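Side-chain contacts in cyclic UMP-AMP synthase (Rhodothermus marinus SG0.5JP17-172, PDB 6E0K), which joins UTP and ATP into the cyclic dinucleotide 3',3'-cUAMP, a second messenger of the CBASS antiphage defence, using magnesium: residues Ser88-Trp92 / Asn93-Ser97; Asp233-Cys236 / Ser237-Trp241. All blocks are in the same frame, centred on the assembly; numbering follows the deposited sequence.

Contact 1: Ser88-Trp92 / Asn93-Ser97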
ATOM      1  N   SER A  88       6.629  22.453  17.525  1.00 16.81           N
ATOM      2  CA  SER A  88       5.536  23.020  16.748  1.00 18.21           C
ATOM      3  C   SER A  88       4.346  23.259  17.654  1.00 19.35           C
ATOM      4  O   SER A  88       3.922  22.349  18.374  1.00 24.08           O
ATOM      5  CB  SER A  88       5.120  22.073  15.626  1.00 18.89           C
ATOM      6  OG  SER A  88       3.899  22.511  15.025  1.00 20.31           O
ATOM      7  N   ASP A  89       3.786  24.467  17.605  1.00 17.70           N
ATOM      8  CA  ASP A  89       2.562  24.696  18.356  1.00 16.86           C
ATOM      9  C   ASP A  89       1.333  24.232  17.593  1.00 18.25           C
ATOM     10  O   ASP A  89       0.246  24.182  18.171  1.00 20.94           O
ATOM     11  CB  ASP A  89       2.433  26.173  18.737  1.00 24.42           C
ATOM     12  CG  ASP A  89       2.374  27.099  17.535  1.00 31.96           C
ATOM     13  OD1 ASP A  89       2.390  26.624  16.379  1.00 40.47           O
ATOM     14  OD2 ASP A  89       2.317  28.327  17.756  1.00 43.25           O
ATOM     15  N   TYR A  90       1.507  23.855  16.331  1.00 14.42           N
ATOM     16  CA  TYR A  90       0.447  23.354  15.475  1.00 14.90           C
ATOM     17  C   TYR A  90       0.513  21.835  15.515  1.00 13.87           C
ATOM     18  O   TYR A  90       1.544  21.243  15.166  1.00 16.65           O
ATOM     19  CB  TYR A  90       0.659  23.891  14.063  1.00 14.79           C
ATOM     20  CG  TYR A  90      -0.416  23.640  13.036  1.00 15.46           C
ATOM     21  CD1 TYR A  90      -1.660  24.235  13.134  1.00 13.93           C
ATOM     22  CD2 TYR A  90      -0.140  22.860  11.920  1.00 19.32           C
ATOM     23  CE1 TYR A  90      -2.617  24.048  12.141  1.00 16.43           C
ATOM     24  CE2 TYR A  90      -1.081  22.660  10.940  1.00 19.40           C
ATOM     25  CZ  TYR A  90      -2.309  23.247  11.055  1.00 15.75           C
ATOM     26  OH  TYR A  90      -3.254  23.063  10.063  1.00 17.37           O
ATOM     27  N   THR A  91      -0.562  21.210  15.967  1.00 13.13           N
ATOM     28  CA  THR A  91      -0.553  19.779  16.235  1.00 12.87           C
ATOM     29  C   THR A  91      -1.191  18.995  15.095  1.00 15.46           C
ATOM     30  O   THR A  91      -1.861  19.546  14.227  1.00 14.37           O
ATOM     31  CB  THR A  91      -1.318  19.467  17.518  1.00 13.82           C
ATOM     32  OG1 THR A  91      -2.691  19.816  17.331  1.00 14.76           O
ATOM     33  CG2 THR A  91      -0.757  20.263  18.699  1.00 14.30           C
ATOM     34  N   TRP A  92      -1.006  17.669  15.140  1.00 13.58           N
ATOM     35  CA  TRP A  92      -1.731  16.819  14.203  1.00 14.01           C
ATOM     36  C   TRP A  92      -3.233  17.027  14.347  1.00 13.17           C
ATOM     37  O   TRP A  92      -3.965  17.084  13.349  1.00 14.65           O
ATOM     38  CB  TRP A  92      -1.348  15.347  14.424  1.00 15.91           C
ATOM     39  CG  TRP A  92      -2.135  14.396  13.595  1.00 14.04           C
ATOM     40  CD1 TRP A  92      -1.823  13.943  12.338  1.00 13.97           C
ATOM     41  CD2 TRP A  92      -3.388  13.799  13.935  1.00 15.65           C
ATOM     42  NE1 TRP A  92      -2.799  13.093  11.888  1.00 13.51           N
ATOM     43  CE2 TRP A  92      -3.775  12.990  12.845  1.00 16.59           C
ATOM     44  CE3 TRP A  92      -4.220  13.868  15.056  1.00 18.35           C
ATOM     45  CZ2 TRP A  92      -4.955  12.254  12.846  1.00 19.45           C
ATOM     46  CZ3 TRP A  92      -5.396  13.137  15.049  1.00 20.22           C
ATOM     47  CH2 TRP A  92      -5.749  12.340  13.957  1.00 21.63           C
ATOM     48  N   ASN A  93      -3.701  17.172  15.589  1.00 14.08           N
ATOM     49  CA  ASN A  93      -5.112  17.421  15.846  1.00 14.88           C
ATOM     50  C   ASN A  93      -5.582  18.718  15.179  1.00 16.68           C
ATOM     51  O   ASN A  93      -6.645  18.751  14.541  1.00 16.21           O
ATOM     52  CB  ASN A  93      -5.318  17.445  17.362  1.00 18.85           C
ATOM     53  CG  ASN A  93      -6.749  17.640  17.763  1.00 25.06           C
ATOM     54  OD1 ASN A  93      -7.643  16.945  17.286  1.00 31.52           O
ATOM     55  ND2 ASN A  93      -6.979  18.589  18.658  1.00 25.95           N
ATOM     56  N   ASP A  94      -4.794  19.799  15.311  1.00 15.02           N
ATOM     57  CA  ASP A  94      -5.115  21.057  14.641  1.00 15.15           C
ATOM     58  C   ASP A  94      -5.162  20.872  13.135  1.00 16.09           C
ATOM     59  O   ASP A  94      -6.066  21.377  12.456  1.00 15.70           O
ATOM     60  CB  ASP A  94      -4.061  22.128  14.964  1.00 15.17           C
ATOM     61  CG  ASP A  94      -4.087  22.605  16.395  1.00 21.52           C
ATOM     62  OD1 ASP A  94      -5.169  22.710  17.023  1.00 18.03           O
ATOM     63  OD2 ASP A  94      -2.978  22.922  16.878  1.00 20.82           O
ATOM     64  N   PHE A  95      -4.144  20.204  12.594  1.00 13.30           N
ATOM     65  CA  PHE A  95      -4.045  20.006  11.155  1.00 13.26           C
ATOM     66  C   PHE A  95      -5.236  19.218  10.636  1.00 16.27           C
ATOM     67  O   PHE A  95      -5.844  19.587   9.628  1.00 14.51           O
ATOM     68  CB  PHE A  95      -2.733  19.289  10.842  1.00 16.05           C
ATOM     69  CG  PHE A  95      -2.568  18.931   9.398  1.00 13.36           C
ATOM     70  CD1 PHE A  95      -2.644  19.906   8.426  1.00 15.46           C
ATOM     71  CD2 PHE A  95      -2.294  17.626   9.033  1.00 14.08           C
ATOM     72  CE1 PHE A  95      -2.472  19.578   7.093  1.00 13.57           C
ATOM     73  CE2 PHE A  95      -2.109  17.288   7.711  1.00 12.34           C
ATOM     74  CZ  PHE A  95      -2.199  18.285   6.753  1.00 12.44           C
ATOM     75  N   TYR A  96      -5.577  18.123  11.322  1.00 14.92           N
ATOM     76  CA  TYR A  96      -6.740  17.323  10.959  1.00 16.41           C
ATOM     77  C   TYR A  96      -7.997  18.191  10.864  1.00 16.34           C
ATOM     78  O   TYR A  96      -8.757  18.109   9.889  1.00 14.97           O
ATOM     79  CB  TYR A  96      -6.904  16.206  11.994  1.00 17.47           C
ATOM     80  CG  TYR A  96      -7.956  15.204  11.669  1.00 23.76           C
ATOM     81  CD1 TYR A  96      -9.306  15.482  11.880  1.00 36.07           C
ATOM     82  CD2 TYR A  96      -7.613  13.968  11.169  1.00 24.15           C
ATOM     83  CE1 TYR A  96     -10.291  14.561  11.567  1.00 42.11           C
ATOM     84  CE2 TYR A  96      -8.588  13.051  10.868  1.00 26.48           C
ATOM     85  CZ  TYR A  96      -9.939  13.353  11.066  1.00 38.00           C
ATOM     86  OH  TYR A  96     -10.917  12.416  10.751  1.00 48.51           O
ATOM     87  N   SER A  97      -8.211  19.062  11.858  1.00 15.52           N
ATOM     88  CA  SER A  97      -9.400  19.914  11.835  1.00 16.95           C
ATOM     89  C   SER A  97      -9.383  20.870  10.647  1.00 16.91           C
ATOM     90  O   SER A  97     -10.434  21.154  10.048  1.00 17.15           O
ATOM     91  CB  SER A  97      -9.516  20.674  13.149  1.00 21.23           C
ATOM     92  OG  SER A  97      -9.837  19.767  14.192  1.00 26.82           O
TER
HETATM   93  O   HOH W   1      -2.626  25.398  17.091  1.00 32.24           O
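A capping box formed by Thr91 and Asp94 starts helix 92-107 of the nucleotidyltransferase domain. Two reciprocal, nearly straight bonds define it: Asp94 N donates to Thr91 OG1 over 2.9 Å, and Thr91 N donates to Asp94 OD2 over 3.1 Å. The second donor meets the anti side of the carboxylate, 30° out of its plane. With chi1 at 64°, Thr91 OG1 sits between its own backbone N and carbonyl carbon, facing the first turn. Before the cap, the Tyr90 ring carries Phe95 N over one face and passes Asp94 CB obliquely. Its OH lies at the edge of the Phe95 ring, 3.6 Å from Phe95 CD1, and hydrogen-bonds Asp98 OD2, three residues after Phe95. Beyond the cap, the base of the Tyr96 side chain (CB, CG) sits over one indole face of Trp92, toward its rim. The two rings meet obliquely at 46°, neither stacked nor edge-to-face, with Trp92 CZ2 3.6 Å from Tyr96 CD2. Trp92 NE1 is held by Val132 O of strand 127-138, where Phe95 and Tyr96 also rest. A water lies a short 2.5 Å from Asp94 OD2 and weakly reaches Asp89 O. Asp94 OD2 thus accepts the Thr91 N-H, with the water a probable second donor, and its negative charge at the helix N-terminus is probably stabilised by the helix dipole.

Contact 2: Asp233-Cys236 / Ser237-Trp241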
ATOM      1  N   ASP A 233       5.897 -18.897 -17.059  1.00 15.49           N
ATOM      2  CA  ASP A 233       7.188 -19.103 -16.413  1.00 16.95           C
ATOM      3  C   ASP A 233       7.310 -18.259 -15.155  1.00 17.31           C
ATOM      4  O   ASP A 233       7.897 -18.700 -14.162  1.00 16.28           O
ATOM      5  CB  ASP A 233       8.328 -18.785 -17.382  1.00 20.22           C
ATOM      6  CG  ASP A 233       8.384 -19.760 -18.545  1.00 27.42           C
ATOM      7  OD1 ASP A 233       8.073 -20.947 -18.332  1.00 30.39           O
ATOM      8  OD2 ASP A 233       8.726 -19.336 -19.666  1.00 30.06           O
ATOM      9  N   THR A 234       6.762 -17.040 -15.180  1.00 12.25           N
ATOM     10  CA  THR A 234       6.817 -16.188 -14.002  1.00 13.27           C
ATOM     11  C   THR A 234       5.950 -16.754 -12.888  1.00 12.56           C
ATOM     12  O   THR A 234       6.389 -16.834 -11.733  1.00 13.56           O
ATOM     13  CB  THR A 234       6.383 -14.765 -14.355  1.00 14.37           C
ATOM     14  OG1 THR A 234       7.310 -14.207 -15.293  1.00 13.92           O
ATOM     15  CG2 THR A 234       6.357 -13.901 -13.102  1.00 12.51           C
ATOM     16  N   PHE A 235       4.723 -17.174 -13.219  1.00 12.03           N
ATOM     17  CA  PHE A 235       3.840 -17.745 -12.204  1.00 12.61           C
ATOM     18  C   PHE A 235       4.549 -18.873 -11.463  1.00 15.18           C
ATOM     19  O   PHE A 235       4.624 -18.872 -10.232  1.00 15.67           O
ATOM     20  CB  PHE A 235       2.542 -18.244 -12.862  1.00 13.93           C
ATOM     21  CG  PHE A 235       1.461 -18.677 -11.880  1.00 11.70           C
ATOM     22  CD1 PHE A 235       1.588 -19.858 -11.159  1.00 13.89           C
ATOM     23  CD2 PHE A 235       0.308 -17.921 -11.719  1.00 15.86           C
ATOM     24  CE1 PHE A 235       0.597 -20.269 -10.270  1.00 13.48           C
ATOM     25  CE2 PHE A 235      -0.697 -18.329 -10.828  1.00 15.25           C
ATOM     26  CZ  PHE A 235      -0.542 -19.502 -10.107  1.00 13.29           C
ATOM     27  N   CYS A 236       5.146 -19.802 -12.208  1.00 14.39           N
ATOM     28  CA  CYS A 236       5.746 -20.979 -11.585  1.00 15.79           C
ATOM     29  C   CYS A 236       7.063 -20.643 -10.904  1.00 14.72           C
ATOM     30  O   CYS A 236       7.344 -21.150  -9.810  1.00 16.52           O
ATOM     31  CB  CYS A 236       5.941 -22.075 -12.628  1.00 16.47           C
ATOM     32  SG  CYS A 236       4.371 -22.764 -13.146  1.00 20.96           S
ATOM     33  N   SER A 237       7.884 -19.799 -11.531  1.00 14.99           N
ATOM     34  CA  SER A 237       9.174 -19.470 -10.927  1.00 15.08           C
ATOM     35  C   SER A 237       8.987 -18.714  -9.622  1.00 13.32           C
ATOM     36  O   SER A 237       9.710 -18.958  -8.647  1.00 15.34           O
ATOM     37  CB  SER A 237      10.037 -18.652 -11.894  1.00 19.77           C
ATOM     38  OG  SER A 237      10.410 -19.437 -13.020  1.00 25.49           O
ATOM     39  N   VAL A 238       8.007 -17.806  -9.577  1.00 12.02           N
ATOM     40  CA  VAL A 238       7.751 -17.049  -8.355  1.00 10.99           C
ATOM     41  C   VAL A 238       7.236 -17.973  -7.258  1.00 13.66           C
ATOM     42  O   VAL A 238       7.743 -17.963  -6.127  1.00 14.45           O
ATOM     43  CB  VAL A 238       6.762 -15.897  -8.634  1.00 10.68           C
ATOM     44  CG1 VAL A 238       6.217 -15.338  -7.337  1.00 13.22           C
ATOM     45  CG2 VAL A 238       7.441 -14.797  -9.471  1.00 11.37           C
ATOM     46  N   ILE A 239       6.214 -18.779  -7.571  1.00 12.33           N
ATOM     47  CA  ILE A 239       5.584 -19.599  -6.540  1.00 12.47           C
ATOM     48  C   ILE A 239       6.547 -20.671  -6.052  1.00 15.21           C
ATOM     49  O   ILE A 239       6.619 -20.955  -4.853  1.00 15.33           O
ATOM     50  CB  ILE A 239       4.268 -20.219  -7.050  1.00 13.24           C
ATOM     51  CG1 ILE A 239       3.210 -19.129  -7.287  1.00 12.99           C
ATOM     52  CG2 ILE A 239       3.770 -21.308  -6.072  1.00 15.91           C
ATOM     53  CD1 ILE A 239       2.791 -18.356  -6.017  1.00 14.14           C
ATOM     54  N   ASN A 240       7.319 -21.263  -6.961  1.00 13.61           N
ATOM     55  CA  ASN A 240       8.264 -22.289  -6.535  1.00 15.71           C
ATOM     56  C   ASN A 240       9.382 -21.719  -5.672  1.00 16.45           C
ATOM     57  O   ASN A 240       9.834 -22.391  -4.737  1.00 18.61           O
ATOM     58  CB  ASN A 240       8.826 -23.022  -7.744  1.00 17.61           C
ATOM     59  CG  ASN A 240       7.854 -24.057  -8.272  1.00 22.25           C
ATOM     60  OD1 ASN A 240       7.144 -24.699  -7.493  1.00 24.53           O
ATOM     61  ND2 ASN A 240       7.805 -24.218  -9.583  1.00 22.24           N
ATOM     62  N   TRP A 241       9.839 -20.499  -5.955  1.00 16.14           N
ATOM     63  CA  TRP A 241      10.847 -19.900  -5.085  1.00 12.45           C
ATOM     64  C   TRP A 241      10.275 -19.607  -3.702  1.00 14.15           C
ATOM     65  O   TRP A 241      10.927 -19.875  -2.685  1.00 17.62           O
ATOM     66  CB  TRP A 241      11.417 -18.626  -5.714  1.00 12.77           C
ATOM     67  CG  TRP A 241      12.522 -18.036  -4.889  1.00 14.60           C
ATOM     68  CD1 TRP A 241      13.853 -18.342  -4.967  1.00 17.28           C
ATOM     69  CD2 TRP A 241      12.399 -17.060  -3.845  1.00 13.28           C
ATOM     70  NE1 TRP A 241      14.564 -17.615  -4.042  1.00 19.37           N
ATOM     71  CE2 TRP A 241      13.693 -16.831  -3.334  1.00 16.85           C
ATOM     72  CE3 TRP A 241      11.320 -16.359  -3.290  1.00 15.84           C
ATOM     73  CZ2 TRP A 241      13.939 -15.922  -2.306  1.00 15.49           C
ATOM     74  CZ3 TRP A 241      11.563 -15.462  -2.261  1.00 16.16           C
ATOM     75  CH2 TRP A 241      12.863 -15.251  -1.779  1.00 14.02           C
TER
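Phe235 and Ile239, one turn apart on helix 231-244, run alongside each other in the same direction, with Phe235 CE1 4.1 Å from Ile239 CG1. The Ile239 branch reaches the ring obliquely and its CG1 also lies 3.3 Å from Phe235 O, because chi1 of -67° sets CG1 beside its own backbone N and back along the helix. Thr234 and Val238 repeat the pairing on the neighbouring ridge: their CG2 methyls are 3.9 Å apart, and Val238 CG2 comes within 3.2 Å of Thr234 O. Other parts of the fold close over this side. The Phe235 ring stacks on Trp283 and meets Phe193, Ile239 also packs on helix 269-285, and Thr234 OG1 is hydrogen-bonded to Gly228 N and Thr230 O.

The side carrying Asp233, Ser237 and Asn240 is looser, more polar and more open to solvent. Cys236 lies at its border, since it also touches Trp283. Ser237 OG lies 2.9 Å from Asp233 O, and Asn240 ND2 is 3.1 Å from Cys236 O at an angle too poor for a hydrogen bond. Along this side Cys236 CB and Asn240 ND2 come no closer than 4.2 Å.

Backbone bonds from residues 237-240 to residues 233-236, with N-H angles of 156° to 164°, establish the i to i+4 repeat. The arrangement is that of an amphipathic alpha-helix whose apolar side is packed against helices 186-202 and 269-285.

Contact 1 and contact 2 do not touch: their centres are 48 Å apart, their nearest atoms about 35 Å, and they lie on opposite sides of the chain's centre. Residues 88-97 lie in the nucleotidyltransferase domain, where they pack against strands 61-68, 127-138 and 150-157 of its mixed sheet, whereas residues 233-241 belong to the helical part later in the chain. Contact 1 borders a UTP-binding residue, while contact 2 stands further back from an ATP-binding one. The Tyr96 side chain is about 4 Å from that of UTP-binding Leu119 and about 9 Å from that of magnesium-binding Asp129. Phe235 is about 11 Å from ATP-binding Lys194, side chain to side chain.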